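Local coordinates for protein putative metal-dependent hydrolase (Parabacteroides distasonis ATCC 8503, PDB 3KL7) that probably acts as a metal-dependent hydrolase of the metallo-beta-lactamase superfamily, holding two zinc ions in its presumed active site, at residues A129-P134 against D162-P167; F179-Q184 against Y206-G211. All coordinates share one frame; numbering follows the deposited sequence.

Interaction 1: residues A129-P134 against D162-P167; sequences AYNTTP and DTEDIP. With ZN (zinc ion), chain C; ZN (zinc ion), chain D.
The carboxylate of Glu-164 is gripped by three consecutive residues, Asn-131, Thr-132 and Thr-133. Its OE1 accepts three N-H groups: the backbone N of Thr-132 lies 2.8 Å from it, the backbone N of Thr-133 meets it almost straight (N-H...O 177°), and Asn-131 ND2 reaches it at 3.0 Å, with OE1 close to the plane of the amide. All three donors stand well above the carboxylate plane. Thr-133 OG1 is modelled 2.4 Å from Glu-164 OE2, too short for the details of a bond to be trusted; Gln-192 also donates to OE2. The glutamate gets there because CG turns beside its own backbone N (chi1 -86°) and the chain then runs extended. At the base of the same residue, Glu-164 N donates to Tyr-130 O over 3.0 Å, which ties the two backbones together.

The packing centres on the Tyr-130 ring. Ile-166 CG2 sits over its centre, 3.6 Å from the centroid and 13° off the normal, a CH-pi contact, while Ile-166 CD1 touches ring atom CE1. The ring is brought under the isoleucine by a first torsion that sets CG between the backbone N and carbonyl carbon; beyond it, the phenol OH bonds to Glu-168. Ala-129 packs on Thr-163 at the end nearer the metals.

Asp-162 OD2 bridges the two zinc ions, 2.3 Å from that of chain C and 2.1 Å from that of chain D, as the shared aspartate does in this superfamily. Asn-131 OD1 hydrogen-bonds the zinc ligand His-140, making Asn-131 second shell and Glu-164 third shell. Three N-H donors converging on OE1 would be expected to favour a charged carboxylate, while the Asn-131 amide is fixed in its turn by Glu-164 OE1 and Tyr-186 O at ND2 and His-140 at OD1.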
ATOM      1  N   ALA A 129      -4.447 -10.167   0.842  1.00 16.52           N
ATOM      2  CA  ALA A 129      -4.652  -9.449  -0.377  1.00 16.84           C
ATOM      3  C   ALA A 129      -4.652 -10.510  -1.522  1.00 17.27           C
ATOM      4  O   ALA A 129      -3.583 -11.063  -1.862  1.00 17.71           O
ATOM      5  CB  ALA A 129      -3.541  -8.412  -0.576  1.00 16.14           C
ATOM      6  N   TYR A 130      -5.853 -10.803  -2.081  1.00 16.99           N
ATOM      7  CA  TYR A 130      -6.014 -11.865  -3.118  1.00 16.85           C
ATOM      8  C   TYR A 130      -7.261 -11.672  -3.989  1.00 16.78           C
ATOM      9  O   TYR A 130      -8.166 -10.873  -3.667  1.00 16.88           O
ATOM     10  CB  TYR A 130      -6.084 -13.248  -2.468  1.00 16.59           C
ATOM     11  CG  TYR A 130      -7.246 -13.412  -1.504  1.00 15.93           C
ATOM     12  CD1 TYR A 130      -7.148 -12.971  -0.183  1.00 15.26           C
ATOM     13  CD2 TYR A 130      -8.444 -14.008  -1.913  1.00 15.27           C
ATOM     14  CE1 TYR A 130      -8.205 -13.112   0.706  1.00 14.28           C
ATOM     15  CE2 TYR A 130      -9.505 -14.153  -1.040  1.00 14.56           C
ATOM     16  CZ  TYR A 130      -9.383 -13.698   0.281  1.00 15.13           C
ATOM     17  OH  TYR A 130     -10.442 -13.839   1.170  1.00 14.28           O
ATOM     18  N   ASN A 131      -7.310 -12.418  -5.090  1.00 16.29           N
ATOM     19  CA  ASN A 131      -8.402 -12.321  -6.050  1.00 15.63           C
ATOM     20  C   ASN A 131      -9.536 -13.231  -5.649  1.00 15.55           C
ATOM     21  O   ASN A 131      -9.314 -14.336  -5.158  1.00 15.28           O
ATOM     22  CB  ASN A 131      -7.906 -12.690  -7.453  1.00 15.64           C
ATOM     23  CG  ASN A 131      -7.054 -11.591  -8.084  1.00 15.53           C
ATOM     24  OD1 ASN A 131      -5.805 -11.637  -8.031  1.00 14.47           O
ATOM     25  ND2 ASN A 131      -7.719 -10.584  -8.676  1.00 12.66           N
ATOM     26  N   THR A 132     -10.758 -12.773  -5.858  1.00 15.35           N
ATOM     27  CA  THR A 132     -11.936 -13.577  -5.522  1.00 15.33           C
ATOM     28  C   THR A 132     -12.651 -14.105  -6.789  1.00 14.82           C
ATOM     29  O   THR A 132     -13.347 -15.110  -6.734  1.00 15.16           O
ATOM     30  CB  THR A 132     -12.890 -12.773  -4.693  1.00 15.42           C
ATOM     31  OG1 THR A 132     -13.226 -11.573  -5.401  1.00 16.98           O
ATOM     32  CG2 THR A 132     -12.233 -12.392  -3.352  1.00 14.98           C
ATOM     33  N   THR A 133     -12.456 -13.425  -7.927  1.00 14.26           N
ATOM     34  CA  THR A 133     -13.098 -13.830  -9.191  1.00 13.56           C
ATOM     35  C   THR A 133     -12.560 -15.185  -9.673  1.00 13.37           C
ATOM     36  O   THR A 133     -11.350 -15.387  -9.751  1.00 12.52           O
ATOM     37  CB  THR A 133     -12.866 -12.771 -10.313  1.00 13.42           C
ATOM     38  OG1 THR A 133     -13.332 -11.511  -9.874  1.00 12.00           O
ATOM     39  CG2 THR A 133     -13.593 -13.148 -11.573  1.00 12.67           C
ATOM     40  N   PRO A 134     -13.461 -16.113  -9.999  1.00 13.70           N
ATOM     41  CA  PRO A 134     -13.014 -17.426 -10.473  1.00 13.73           C
ATOM     42  C   PRO A 134     -11.977 -17.293 -11.580  1.00 13.72           C
ATOM     43  O   PRO A 134     -12.164 -16.513 -12.492  1.00 13.83           O
ATOM     44  CB  PRO A 134     -14.304 -18.055 -11.017  1.00 13.57           C
ATOM     45  CG  PRO A 134     -15.390 -17.417 -10.254  1.00 13.50           C
ATOM     46  CD  PRO A 134     -14.932 -15.999  -9.996  1.00 13.73           C
ATOM     47  N   ASP A 162      -2.277  -5.748  -4.028  1.00 16.56           N
ATOM     48  CA  ASP A 162      -3.148  -6.220  -5.127  1.00 16.49           C
ATOM     49  C   ASP A 162      -4.188  -7.232  -4.624  1.00 15.88           C
ATOM     50  O   ASP A 162      -3.845  -8.321  -4.196  1.00 14.86           O
ATOM     51  CB  ASP A 162      -2.309  -6.814  -6.272  1.00 16.71           C
ATOM     52  CG  ASP A 162      -1.609  -5.731  -7.111  1.00 18.42           C
ATOM     53  OD1 ASP A 162      -1.824  -4.506  -6.832  1.00 19.85           O
ATOM     54  OD2 ASP A 162      -0.869  -6.089  -8.048  1.00 20.46           O
ATOM     55  N   THR A 163      -5.467  -6.836  -4.681  1.00 15.46           N
ATOM     56  CA  THR A 163      -6.551  -7.628  -4.108  1.00 14.87           C
ATOM     57  C   THR A 163      -7.888  -7.283  -4.765  1.00 15.03           C
ATOM     58  O   THR A 163      -8.000  -6.318  -5.491  1.00 15.92           O
ATOM     59  CB  THR A 163      -6.655  -7.363  -2.601  1.00 15.03           C
ATOM     60  OG1 THR A 163      -7.707  -8.170  -2.020  1.00 14.54           O
ATOM     61  CG2 THR A 163      -6.923  -5.870  -2.335  1.00 13.14           C
ATOM     62  N   GLU A 164      -8.889  -8.089  -4.515  1.00 15.33           N
ATOM     63  CA  GLU A 164     -10.251  -7.737  -4.871  1.00 14.86           C
ATOM     64  C   GLU A 164     -11.003  -7.408  -3.578  1.00 14.95           C
ATOM     65  O   GLU A 164     -10.382  -7.296  -2.501  1.00 14.34           O
ATOM     66  CB  GLU A 164     -10.920  -8.883  -5.695  1.00 14.82           C
ATOM     67  CG  GLU A 164     -10.623  -8.765  -7.216  1.00 13.86           C
ATOM     68  CD  GLU A 164     -11.193  -9.899  -8.044  1.00 12.51           C
ATOM     69  OE1 GLU A 164     -10.625 -11.015  -7.988  1.00 11.07           O
ATOM     70  OE2 GLU A 164     -12.204  -9.661  -8.782  1.00 10.49           O
ATOM     71  N   ASP A 165     -12.319  -7.228  -3.666  1.00 15.33           N
ATOM     72  CA  ASP A 165     -13.118  -6.852  -2.489  1.00 15.38           C
ATOM     73  C   ASP A 165     -13.341  -8.055  -1.597  1.00 15.64           C
ATOM     74  O   ASP A 165     -14.451  -8.581  -1.497  1.00 16.36           O
ATOM     75  CB  ASP A 165     -14.458  -6.234  -2.909  1.00 15.21           C
ATOM     76  CG  ASP A 165     -15.244  -7.127  -3.883  1.00 15.77           C
ATOM     77  OD1 ASP A 165     -14.620  -7.717  -4.787  1.00 16.13           O
ATOM     78  OD2 ASP A 165     -16.486  -7.224  -3.739  1.00 16.81           O
ATOM     79  N   ILE A 166     -12.283  -8.478  -0.928  1.00 15.81           N
ATOM     80  CA  ILE A 166     -12.314  -9.705  -0.143  1.00 15.53           C
ATOM     81  C   ILE A 166     -13.082  -9.502   1.163  1.00 16.67           C
ATOM     82  O   ILE A 166     -13.152  -8.374   1.669  1.00 16.94           O
ATOM     83  CB  ILE A 166     -10.883 -10.217   0.140  1.00 15.51           C
ATOM     84  CG1 ILE A 166     -10.048  -9.156   0.913  1.00 14.67           C
ATOM     85  CG2 ILE A 166     -10.208 -10.583  -1.145  1.00 11.73           C
ATOM     86  CD1 ILE A 166      -8.733  -9.696   1.445  1.00 13.42           C
ATOM     87  N   PRO A 167     -13.671 -10.601   1.717  1.00 17.51           N
ATOM     88  CA  PRO A 167     -14.518 -10.511   2.924  1.00 18.02           C
ATOM     89  C   PRO A 167     -13.766 -10.105   4.185  1.00 18.68           C
ATOM     90  O   PRO A 167     -14.384  -9.632   5.144  1.00 19.22           O
ATOM     91  CB  PRO A 167     -15.097 -11.942   3.071  1.00 17.69           C
ATOM     92  CG  PRO A 167     -14.159 -12.811   2.375  1.00 17.88           C
ATOM     93  CD  PRO A 167     -13.575 -11.991   1.225  1.00 17.82           C
TER
HETATM   94 ZN    ZN C 302       0.151  -8.040  -8.698  1.00 32.06          ZN
HETATM   95 ZN    ZN D 303       0.249  -4.985  -9.427  1.00 29.21          ZN
HETATM   96  O   HOH W   1       1.218  -6.761  -9.876  1.00 37.88           O

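Interaction 2: residues F179-Q184 against Y206-G211. With ZN (zinc ion), chain D.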
ATOM      1  N   PHE A 179      -5.412   2.872   0.794  1.00 17.45           N
ATOM      2  CA  PHE A 179      -5.105   2.770  -0.598  1.00 17.64           C
ATOM      3  C   PHE A 179      -5.672   1.467  -1.116  1.00 17.53           C
ATOM      4  O   PHE A 179      -5.274   0.400  -0.673  1.00 18.01           O
ATOM      5  CB  PHE A 179      -3.574   2.818  -0.817  1.00 17.86           C
ATOM      6  CG  PHE A 179      -2.946   4.136  -0.406  1.00 17.76           C
ATOM      7  CD1 PHE A 179      -2.672   4.402   0.931  1.00 18.52           C
ATOM      8  CD2 PHE A 179      -2.658   5.099  -1.343  1.00 16.52           C
ATOM      9  CE1 PHE A 179      -2.117   5.601   1.307  1.00 18.96           C
ATOM     10  CE2 PHE A 179      -2.109   6.300  -0.969  1.00 16.98           C
ATOM     11  CZ  PHE A 179      -1.840   6.555   0.353  1.00 18.62           C
ATOM     12  N   LEU A 180      -6.615   1.566  -2.053  1.00 17.42           N
ATOM     13  CA  LEU A 180      -7.199   0.389  -2.721  1.00 17.29           C
ATOM     14  C   LEU A 180      -6.851   0.385  -4.211  1.00 17.33           C
ATOM     15  O   LEU A 180      -6.867   1.454  -4.866  1.00 17.34           O
ATOM     16  CB  LEU A 180      -8.720   0.395  -2.562  1.00 16.68           C
ATOM     17  CG  LEU A 180      -9.189   0.287  -1.124  1.00 16.59           C
ATOM     18  CD1 LEU A 180     -10.742   0.369  -1.034  1.00 15.72           C
ATOM     19  CD2 LEU A 180      -8.647  -1.012  -0.490  1.00 14.86           C
ATOM     20  N   PRO A 181      -6.532  -0.815  -4.763  1.00 17.45           N
ATOM     21  CA  PRO A 181      -6.164  -1.010  -6.179  1.00 17.40           C
ATOM     22  C   PRO A 181      -7.356  -1.163  -7.098  1.00 17.55           C
ATOM     23  O   PRO A 181      -8.233  -1.980  -6.835  1.00 17.77           O
ATOM     24  CB  PRO A 181      -5.378  -2.323  -6.147  1.00 17.28           C
ATOM     25  CG  PRO A 181      -5.975  -3.063  -5.041  1.00 17.34           C
ATOM     26  CD  PRO A 181      -6.265  -2.031  -3.979  1.00 17.46           C
ATOM     27  N   VAL A 182      -7.364  -0.400  -8.192  1.00 17.21           N
ATOM     28  CA  VAL A 182      -8.513  -0.320  -9.056  1.00 16.34           C
ATOM     29  C   VAL A 182      -8.098  -0.410 -10.540  1.00 16.84           C
ATOM     30  O   VAL A 182      -8.209   0.578 -11.300  1.00 17.35           O
ATOM     31  CB  VAL A 182      -9.302   1.023  -8.807  1.00 16.42           C
ATOM     32  CG1 VAL A 182     -10.661   0.972  -9.444  1.00 14.11           C
ATOM     33  CG2 VAL A 182      -9.413   1.345  -7.257  1.00 13.53           C
ATOM     34  N   ASN A 183      -7.611  -1.582 -10.951  1.00 16.33           N
ATOM     35  CA  ASN A 183      -7.368  -1.839 -12.363  1.00 16.29           C
ATOM     36  C   ASN A 183      -7.825  -3.231 -12.766  1.00 16.80           C
ATOM     37  O   ASN A 183      -8.025  -4.080 -11.922  1.00 16.64           O
ATOM     38  CB  ASN A 183      -5.890  -1.587 -12.754  1.00 15.74           C
ATOM     39  CG  ASN A 183      -4.942  -2.624 -12.203  1.00 15.30           C
ATOM     40  OD1 ASN A 183      -5.192  -3.235 -11.161  1.00 17.28           O
ATOM     41  ND2 ASN A 183      -3.842  -2.814 -12.881  1.00 13.96           N
ATOM     42  N   GLN A 184      -8.004  -3.441 -14.067  1.00 17.14           N
ATOM     43  CA  GLN A 184      -8.493  -4.693 -14.559  1.00 18.07           C
ATOM     44  C   GLN A 184      -7.519  -5.330 -15.567  1.00 18.56           C
ATOM     45  O   GLN A 184      -6.859  -4.627 -16.313  1.00 18.92           O
ATOM     46  CB  GLN A 184      -9.874  -4.504 -15.184  1.00 18.61           C
ATOM     47  CG  GLN A 184     -10.985  -4.353 -14.125  1.00 19.73           C
ATOM     48  CD  GLN A 184     -11.276  -5.662 -13.400  1.00 20.61           C
ATOM     49  OE1 GLN A 184     -11.929  -6.562 -13.965  1.00 24.72           O
ATOM     50  NE2 GLN A 184     -10.792  -5.789 -12.147  1.00 18.12           N
ATOM     51  N   TYR A 206      -7.510   6.802  -1.075  1.00 16.21           N
ATOM     52  CA  TYR A 206      -6.756   7.053  -2.300  1.00 16.46           C
ATOM     53  C   TYR A 206      -6.847   5.827  -3.218  1.00 16.29           C
ATOM     54  O   TYR A 206      -6.169   4.813  -2.970  1.00 16.26           O
ATOM     55  CB  TYR A 206      -5.261   7.282  -1.995  1.00 16.73           C
ATOM     56  CG  TYR A 206      -4.920   8.584  -1.276  1.00 17.27           C
ATOM     57  CD1 TYR A 206      -4.727   9.750  -1.978  1.00 17.98           C
ATOM     58  CD2 TYR A 206      -4.760   8.618   0.108  1.00 17.49           C
ATOM     59  CE1 TYR A 206      -4.407  10.931  -1.329  1.00 17.84           C
ATOM     60  CE2 TYR A 206      -4.436   9.787   0.760  1.00 17.68           C
ATOM     61  CZ  TYR A 206      -4.260  10.941   0.037  1.00 17.74           C
ATOM     62  OH  TYR A 206      -3.939  12.114   0.682  1.00 16.87           O
ATOM     63  N   PRO A 207      -7.657   5.906  -4.286  1.00 15.33           N
ATOM     64  CA  PRO A 207      -7.497   4.865  -5.271  1.00 15.41           C
ATOM     65  C   PRO A 207      -6.068   4.857  -5.817  1.00 15.52           C
ATOM     66  O   PRO A 207      -5.518   5.918  -6.137  1.00 14.80           O
ATOM     67  CB  PRO A 207      -8.484   5.270  -6.376  1.00 15.26           C
ATOM     68  CG  PRO A 207      -8.824   6.648  -6.108  1.00 15.33           C
ATOM     69  CD  PRO A 207      -8.709   6.845  -4.658  1.00 15.14           C
ATOM     70  N   TYR A 208      -5.466   3.683  -5.926  1.00 15.76           N
ATOM     71  CA  TYR A 208      -4.162   3.596  -6.532  1.00 15.19           C
ATOM     72  C   TYR A 208      -4.030   2.354  -7.405  1.00 14.84           C
ATOM     73  O   TYR A 208      -4.994   1.566  -7.545  1.00 15.16           O
ATOM     74  CB  TYR A 208      -3.056   3.737  -5.458  1.00 15.28           C
ATOM     75  CG  TYR A 208      -2.606   2.474  -4.703  1.00 15.90           C
ATOM     76  CD1 TYR A 208      -3.451   1.368  -4.532  1.00 17.82           C
ATOM     77  CD2 TYR A 208      -1.359   2.430  -4.121  1.00 16.94           C
ATOM     78  CE1 TYR A 208      -3.034   0.254  -3.846  1.00 17.31           C
ATOM     79  CE2 TYR A 208      -0.928   1.323  -3.425  1.00 18.47           C
ATOM     80  CZ  TYR A 208      -1.760   0.233  -3.286  1.00 18.97           C
ATOM     81  OH  TYR A 208      -1.310  -0.881  -2.585  1.00 19.00           O
ATOM     82  N   HIS A 209      -2.879   2.195  -8.045  1.00 14.48           N
ATOM     83  CA  HIS A 209      -2.662   1.046  -8.905  1.00 14.36           C
ATOM     84  C   HIS A 209      -3.856   0.951  -9.883  1.00 13.94           C
ATOM     85  O   HIS A 209      -4.390  -0.140 -10.118  1.00 13.07           O
ATOM     86  CB  HIS A 209      -2.557  -0.242  -8.012  1.00 14.87           C
ATOM     87  CG  HIS A 209      -2.052  -1.474  -8.727  1.00 15.42           C
ATOM     88  ND1 HIS A 209      -2.889  -2.349  -9.386  1.00 16.50           N
ATOM     89  CD2 HIS A 209      -0.805  -2.005  -8.824  1.00 15.97           C
ATOM     90  CE1 HIS A 209      -2.175  -3.350  -9.888  1.00 15.86           C
ATOM     91  NE2 HIS A 209      -0.911  -3.165  -9.563  1.00 14.73           N
ATOM     92  N   TYR A 210      -4.261   2.099 -10.468  1.00 13.58           N
ATOM     93  CA  TYR A 210      -5.506   2.120 -11.282  1.00 13.32           C
ATOM     94  C   TYR A 210      -5.359   2.171 -12.800  1.00 12.83           C
ATOM     95  O   TYR A 210      -6.359   2.241 -13.519  1.00 12.25           O
ATOM     96  CB  TYR A 210      -6.518   3.173 -10.776  1.00 13.01           C
ATOM     97  CG  TYR A 210      -6.111   4.659 -10.879  1.00 13.18           C
ATOM     98  CD1 TYR A 210      -6.320   5.374 -12.040  1.00 13.96           C
ATOM     99  CD2 TYR A 210      -5.601   5.329  -9.795  1.00 12.95           C
ATOM    100  CE1 TYR A 210      -5.998   6.703 -12.129  1.00 13.93           C
ATOM    101  CE2 TYR A 210      -5.265   6.661  -9.874  1.00 13.80           C
ATOM    102  CZ  TYR A 210      -5.471   7.344 -11.042  1.00 14.28           C
ATOM    103  OH  TYR A 210      -5.149   8.686 -11.130  1.00 15.74           O
ATOM    104  N   GLY A 211      -4.133   2.105 -13.285  1.00 12.56           N
ATOM    105  CA  GLY A 211      -3.875   2.058 -14.738  1.00 12.74           C
ATOM    106  C   GLY A 211      -4.688   3.057 -15.537  1.00 12.93           C
ATOM    107  O   GLY A 211      -4.715   4.233 -15.217  1.00 12.72           O
TER
HETATM  108 ZN    ZN D 303       0.249  -4.985  -9.427  1.00 29.21          ZN
HETATM  109  O   HOH W   1       1.218  -6.761  -9.876  1.00 37.88           O
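His-209 ND1 faces Asn-183 OD1 at 3.0 Å in a weak hydrogen bond (N-H...O 125°), while His-209 NE2 binds a zinc ion at 2.2 Å. The amide stands almost perpendicular to the imidazole, at 89°, with OD1 at the ring edge. The first torsion of His-209 carries the imidazole away from its own backbone N toward the metal; Asp-77, His-78 and Asp-162 are further ligands of that ion. Asn-183 OD1 has its stronger partner in Thr-187, a third-shell link behind the histidine, and Pro-181 CB packs against His-209 CB.

Behind this end run the parallel strands 177-181 and 204-208, joined through helix 190-200 in a beta-alpha-beta crossover, so the histidine follows directly on the C-terminal end of strand 204-208. Tyr-208 N donates to Leu-180 O at 2.8 Å, nearly straight, and Val-182 N to Tyr-208 O at 3.1 Å; Leu-180 N to Tyr-206 O is weak. CA-H...O contacts accompany these bonds, as from Pro-181 CA to Tyr-208 O.

On the sheet face bearing Phe-179, Tyr-206 and Tyr-208, the aromatic side chains cluster. Phe-179 CB lies 3.8 Å from the Tyr-208 ring centroid, directly on its normal, in a CH-pi contact. The rings of Phe-179 and Tyr-206 are nearly parallel (10°) but slid apart, and Phe-179 CE2 approaches Tyr-206 CB to 3.5 Å. Farther out, Tyr-208 OH bonds to Gly-161 N and Tyr-206 OH to Asp-20, while Ile-32 and Phe-34 of strand 29-36 pack on Phe-179.

Overall arrangement
Along the chain the two contacts come in series, interaction 1 closing before interaction 2 opens, and their centres lie about 13 Å apart. Interaction 2 pairs strands 177-181 and 204-208 of a seven-stranded mixed sheet, and the loops of interaction 1 follow two of its other strands, 123-128 and 155-159. They meet at the dinuclear zinc site, where Asp-162 OD1 comes within 3.2 Å of His-209 NE2 in packing, and Thr-163 N lies 3.8 Å from Pro-181 CG. One zinc ion and one bound water are common to both. The loops after strands 155-159 and 204-208, which flank strand 177-181, each supply a zinc ligand, consistent with the proposed hydrolase activity.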